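Local coordinates for protein methyltransferase WBDD (Escherichia coli, PDB 4AZS) that probably transfers both phosphate and methyl groups, as a bifunctional kinase and methyltransferase that regulates O-antigen chain length, at residues His149-Gly152 with Ile153-Lys157; Gln433-Ser436 with Asn437-Tyr440. All blocks are in the same frame, centred on the assembly; numbering follows the deposited sequence.

How the contacts relate
Both contacts are local, each made within one continuous piece of chain, so neither closes a long loop; they follow in series without nesting or crossing. Contact 1 comes first, at residues 149-157, where helix 144-151 hands over to helix 153-166 in the S-adenosylmethionine-binding methyltransferase part, between strands 137-141 and 169-173 of the mixed sheet. The chain then passes through the antiparallel sheet and the AMP pocket of the kinase part before reaching contact 2, residues 433-440, which starts helix 435-443 and packs it among helices 341-357, 397-410 and 475-485. The centres of contact 1 and contact 2 are about 61 Å apart, on opposite sides of the chain's centre.

Contact 1 of 2, residues His149-Gly152 with Ile153-Lys157; sequences HLHG and IDEVK
Between His-151 and Ile-153 the backbone turns at Gly-152, whose positive phi (93°) takes it out of helix 144-151 while its carbonyl faces into the first turn of helix 153-166. Glycine suits this turn because, having no side chain, it can take up this positive phi without crowding His-151 O. Gly-152 is also the N-cap of the new helix: Val-156 N reaches Gly-152 O in a weak hydrogen bond of 3.4 Å. A water bridges the kink, donating to His-151 O at 2.7 Å and accepting from Glu-155 N at 2.9 Å, so this first-turn amide is satisfied. The two helices form the connection of a beta-alpha-beta crossover between the parallel strands 137-141 and 169-173 of the Rossmann-like methyltransferase sheet. Across the kink, Glu-155 stretches back with CG anti to its backbone N (chi1 154°) and brings OE2 of its carboxylate over one face of the His-151 imidazole. OE2 stands 3.7 Å above the ring plane, offset toward the rim, with the two planes 31° apart, while OE1 meets His-151 CB at 3.4 Å. The carboxylate thus comes slantwise over one side of the ring rather than squarely over its centre. The same OE2 has a long, weak ion pair with Arg-158 of a second subunit. The His-151 side chain lies about 6 Å from the bound S-adenosylmethionine. Val-156 CG2 touches Gly-152 O at 3.4 Å, and this compact branched residue is buried against Phe-144, Ile-147 and Val-148 of the preceding helix; Ile-153 packs on Val-148 and Leu-194.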
loop_
_atom_site.group_PDB
_atom_site.type_symbol
_atom_site.label_atom_id
_atom_site.label_comp_id
_atom_site.label_asym_id
_atom_site.label_seq_id
_atom_site.Cartn_x
_atom_site.Cartn_y
_atom_site.Cartn_z
ATOM N N HIS A 149 12.178 -22.177 -12.083
ATOM C CA HIS A 149 11.880 -21.614 -10.781
ATOM C C HIS A 149 12.407 -20.200 -10.637
ATOM O O HIS A 149 11.733 -19.361 -10.072
ATOM C CB HIS A 149 12.396 -22.524 -9.657
ATOM C CG HIS A 149 11.814 -22.192 -8.285
ATOM N ND1 HIS A 149 10.481 -22.124 -8.053
ATOM C CD2 HIS A 149 12.437 -21.912 -7.060
ATOM C CE1 HIS A 149 10.263 -21.817 -6.753
ATOM N NE2 HIS A 149 11.455 -21.695 -6.147
ATOM N N LEU A 150 13.591 -19.903 -11.163
ATOM C CA LEU A 150 14.130 -18.542 -11.050
ATOM C C LEU A 150 13.787 -17.616 -12.235
ATOM O O LEU A 150 13.660 -16.406 -12.040
ATOM C CB LEU A 150 15.656 -18.545 -10.859
ATOM C CG LEU A 150 16.315 -19.509 -9.855
ATOM C CD1 LEU A 150 17.835 -19.371 -9.975
ATOM C CD2 LEU A 150 15.851 -19.342 -8.398
ATOM N N HIS A 151 13.676 -18.150 -13.454
ATOM C CA HIS A 151 13.486 -17.288 -14.626
ATOM C C HIS A 151 12.195 -17.441 -15.384
ATOM O O HIS A 151 11.907 -16.620 -16.283
ATOM C CB HIS A 151 14.644 -17.471 -15.590
ATOM C CG HIS A 151 15.986 -17.223 -14.975
ATOM N ND1 HIS A 151 16.485 -15.989 -14.818
ATOM C CD2 HIS A 151 16.946 -18.105 -14.474
ATOM C CE1 HIS A 151 17.703 -16.065 -14.236
ATOM N NE2 HIS A 151 17.986 -17.361 -14.029
ATOM N N GLY A 152 11.391 -18.461 -15.066
ATOM C CA GLY A 152 10.108 -18.637 -15.741
ATOM C C GLY A 152 10.212 -19.564 -16.943
ATOM O O GLY A 152 11.321 -19.868 -17.431
ATOM N N ILE A 153 9.047 -19.987 -17.414
ATOM C CA ILE A 153 8.909 -21.015 -18.440
ATOM C C ILE A 153 9.327 -20.506 -19.828
ATOM O O ILE A 153 10.026 -21.197 -20.544
ATOM C CB ILE A 153 7.449 -21.533 -18.455
ATOM C CG1 ILE A 153 7.098 -22.202 -17.102
ATOM C CG2 ILE A 153 7.219 -22.507 -19.598
ATOM C CD1 ILE A 153 5.606 -22.299 -16.786
ATOM N N ASP A 154 8.908 -19.308 -20.207
ATOM C CA ASP A 154 9.229 -18.791 -21.526
ATOM C C ASP A 154 10.733 -18.649 -21.779
ATOM O O ASP A 154 11.185 -19.008 -22.855
ATOM C CB ASP A 154 8.512 -17.469 -21.803
ATOM C CG ASP A 154 7.025 -17.669 -22.163
ATOM O OD1 ASP A 154 6.593 -18.810 -22.447
ATOM O OD2 ASP A 154 6.273 -16.682 -22.169
ATOM N N GLU A 155 11.500 -18.145 -20.818
ATOM C CA GLU A 155 12.925 -18.052 -21.023
ATOM C C GLU A 155 13.508 -19.483 -21.151
ATOM O O GLU A 155 14.345 -19.714 -21.999
ATOM C CB GLU A 155 13.654 -17.246 -19.919
ATOM C CG GLU A 155 15.125 -17.671 -19.764
ATOM C CD GLU A 155 15.984 -16.823 -18.813
ATOM O OE1 GLU A 155 15.550 -15.744 -18.384
ATOM O OE2 GLU A 155 17.129 -17.253 -18.491
ATOM N N VAL A 156 13.048 -20.436 -20.339
ATOM C CA VAL A 156 13.552 -21.802 -20.447
ATOM C C VAL A 156 13.233 -22.417 -21.825
ATOM O O VAL A 156 14.089 -23.114 -22.397
ATOM C CB VAL A 156 13.046 -22.690 -19.319
ATOM C CG1 VAL A 156 13.336 -24.163 -19.613
ATOM C CG2 VAL A 156 13.693 -22.298 -18.006
ATOM N N LYS A 157 12.043 -22.169 -22.370
ATOM C CA LYS A 157 11.701 -22.670 -23.732
ATOM C C LYS A 157 12.701 -22.138 -24.742
ATOM O O LYS A 157 13.150 -22.866 -25.631
ATOM C CB LYS A 157 10.275 -22.240 -24.185
ATOM C CG LYS A 157 9.145 -22.985 -23.474
ATOM C CD LYS A 157 7.740 -22.403 -23.731
ATOM C CE LYS A 157 7.215 -22.577 -25.161
ATOM N NZ LYS A 157 7.046 -24.028 -25.551
HETATM O O HOH W 1 10.403 -16.619 -18.558
#

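Contact 2 of 2, residues Gln433-Ser436 with Asn437-Tyr440; sequences QPWS and NWLY
Asn-437 gives its amide N-H to Gln-433, four residues earlier and just ahead of the helix: ND2 to OE1 is 3.2 Å and nearly straight (173°), with OE1 in the Asn-437 amide plane but ND2 tilted from the Gln-433 carbonyl plane. The two amide planes stand 59° apart. Asn-437 OD1 takes a weak bond from Ser-436 OG at 3.3 Å, yet its firmer partner is the backbone N of Ala-468; an amide suits this buried place by both donating and accepting. This is the N-terminal turn of helix 435-443. Pro-434, following a cis peptide, is the N-cap, and its carbonyl O receives Trp-438 N at 3.0 Å; Leu-439 N bonds to Trp-435 O at 3.1 Å and Tyr-440 N to Ser-436 O at 2.9 Å. On another side of the turn, Trp-438 CE3 comes to the edge of the Trp-435 ring, near its plane, 4.1 Å from Trp-435 CD1. Beyond them, Trp-435 and Phe-411 pair edge-to-face, as do Trp-438 and Phe-459. The broad, largely apolar indole of Trp-438 suits its buried place against Leu-349, Phe-403 and Val-407, with NE1 satisfied by Leu-455 O. Apolar Leu-439 packs against Ile-480 of helix 475-485.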
loop_
_atom_site.group_PDB
_atom_site.type_symbol
_atom_site.label_atom_id
_atom_site.label_comp_id
_atom_site.label_asym_id
_atom_site.label_seq_id
_atom_site.Cartn_x
_atom_site.Cartn_y
_atom_site.Cartn_z
ATOM N N GLN A 433 -21.513 -29.160 -67.310
ATOM C CA GLN A 433 -21.571 -30.299 -68.200
ATOM C C GLN A 433 -20.147 -30.580 -68.619
ATOM O O GLN A 433 -19.356 -29.660 -68.777
ATOM C CB GLN A 433 -22.420 -29.971 -69.430
ATOM C CG GLN A 433 -23.890 -29.930 -69.109
ATOM C CD GLN A 433 -24.806 -30.103 -70.325
ATOM O OE1 GLN A 433 -24.711 -31.067 -71.114
ATOM N NE2 GLN A 433 -25.745 -29.185 -70.447
ATOM N N PRO A 434 -19.773 -31.847 -68.737
ATOM C CA PRO A 434 -20.451 -33.097 -68.523
ATOM C C PRO A 434 -20.269 -33.750 -67.138
ATOM O O PRO A 434 -20.732 -34.869 -66.925
ATOM C CB PRO A 434 -19.798 -33.966 -69.581
ATOM C CG PRO A 434 -18.377 -33.495 -69.596
ATOM C CD PRO A 434 -18.387 -32.059 -69.193
ATOM N N TRP A 435 -19.659 -33.060 -66.196
ATOM C CA TRP A 435 -19.581 -33.560 -64.826
ATOM C C TRP A 435 -20.969 -33.740 -64.208
ATOM O O TRP A 435 -21.284 -34.739 -63.506
ATOM C CB TRP A 435 -18.668 -32.645 -63.985
ATOM C CG TRP A 435 -17.196 -32.781 -64.333
ATOM C CD1 TRP A 435 -16.307 -33.749 -63.871
ATOM C CD2 TRP A 435 -16.396 -31.943 -65.228
ATOM N NE1 TRP A 435 -15.055 -33.570 -64.401
ATOM C CE2 TRP A 435 -15.037 -32.506 -65.218
ATOM C CE3 TRP A 435 -16.644 -30.806 -65.984
ATOM C CZ2 TRP A 435 -13.993 -31.947 -65.966
ATOM C CZ3 TRP A 435 -15.587 -30.247 -66.738
ATOM C CH2 TRP A 435 -14.293 -30.810 -66.732
ATOM N N SER A 436 -21.836 -32.803 -64.477
ATOM C CA SER A 436 -23.190 -32.876 -63.965
ATOM C C SER A 436 -23.945 -34.067 -64.565
ATOM O O SER A 436 -24.748 -34.710 -63.892
ATOM C CB SER A 436 -23.913 -31.585 -64.324
ATOM O OG SER A 436 -23.817 -31.404 -65.759
ATOM N N ASN A 437 -23.683 -34.338 -65.834
ATOM C CA ASN A 437 -24.310 -35.455 -66.546
ATOM C C ASN A 437 -23.846 -36.771 -65.967
ATOM O O ASN A 437 -24.622 -37.687 -65.810
ATOM C CB ASN A 437 -23.939 -35.385 -68.012
ATOM C CG ASN A 437 -24.396 -34.115 -68.648
ATOM O OD1 ASN A 437 -25.167 -33.370 -68.054
ATOM N ND2 ASN A 437 -23.923 -33.847 -69.855
ATOM N N TRP A 438 -22.570 -36.819 -65.594
ATOM C CA TRP A 438 -21.953 -37.979 -64.930
ATOM C C TRP A 438 -22.651 -38.312 -63.637
ATOM O O TRP A 438 -23.116 -39.456 -63.420
ATOM C CB TRP A 438 -20.481 -37.643 -64.689
ATOM C CG TRP A 438 -19.729 -38.564 -63.797
ATOM C CD1 TRP A 438 -19.717 -39.941 -63.806
ATOM C CD2 TRP A 438 -18.782 -38.183 -62.757
ATOM N NE1 TRP A 438 -18.870 -40.420 -62.843
ATOM C CE2 TRP A 438 -18.282 -39.424 -62.191
ATOM C CE3 TRP A 438 -18.309 -36.971 -62.264
ATOM C CZ2 TRP A 438 -17.357 -39.440 -61.160
ATOM C CZ3 TRP A 438 -17.376 -36.992 -61.217
ATOM C CH2 TRP A 438 -16.916 -38.202 -60.682
ATOM N N LEU A 439 -22.810 -37.298 -62.810
ATOM C CA LEU A 439 -23.464 -37.463 -61.527
ATOM C C LEU A 439 -24.927 -37.836 -61.708
ATOM O O LEU A 439 -25.448 -38.689 -60.980
ATOM C CB LEU A 439 -23.346 -36.167 -60.701
ATOM C CG LEU A 439 -24.523 -35.751 -59.807
ATOM C CD1 LEU A 439 -24.580 -36.638 -58.574
ATOM C CD2 LEU A 439 -24.448 -34.283 -59.356
ATOM N N TYR A 440 -25.580 -37.219 -62.688
ATOM C CA TYR A 440 -26.970 -37.523 -62.916
ATOM C C TYR A 440 -27.066 -38.992 -63.300
ATOM O O TYR A 440 -27.960 -39.670 -62.850
ATOM C CB TYR A 440 -27.607 -36.597 -63.968
ATOM C CG TYR A 440 -29.045 -36.917 -64.245
ATOM C CD1 TYR A 440 -29.366 -37.847 -65.191
ATOM C CD2 TYR A 440 -30.089 -36.300 -63.549
ATOM C CE1 TYR A 440 -30.677 -38.181 -65.473
ATOM C CE2 TYR A 440 -31.417 -36.645 -63.810
ATOM C CZ TYR A 440 -31.688 -37.593 -64.773
ATOM O OH TYR A 440 -32.972 -38.004 -65.094
#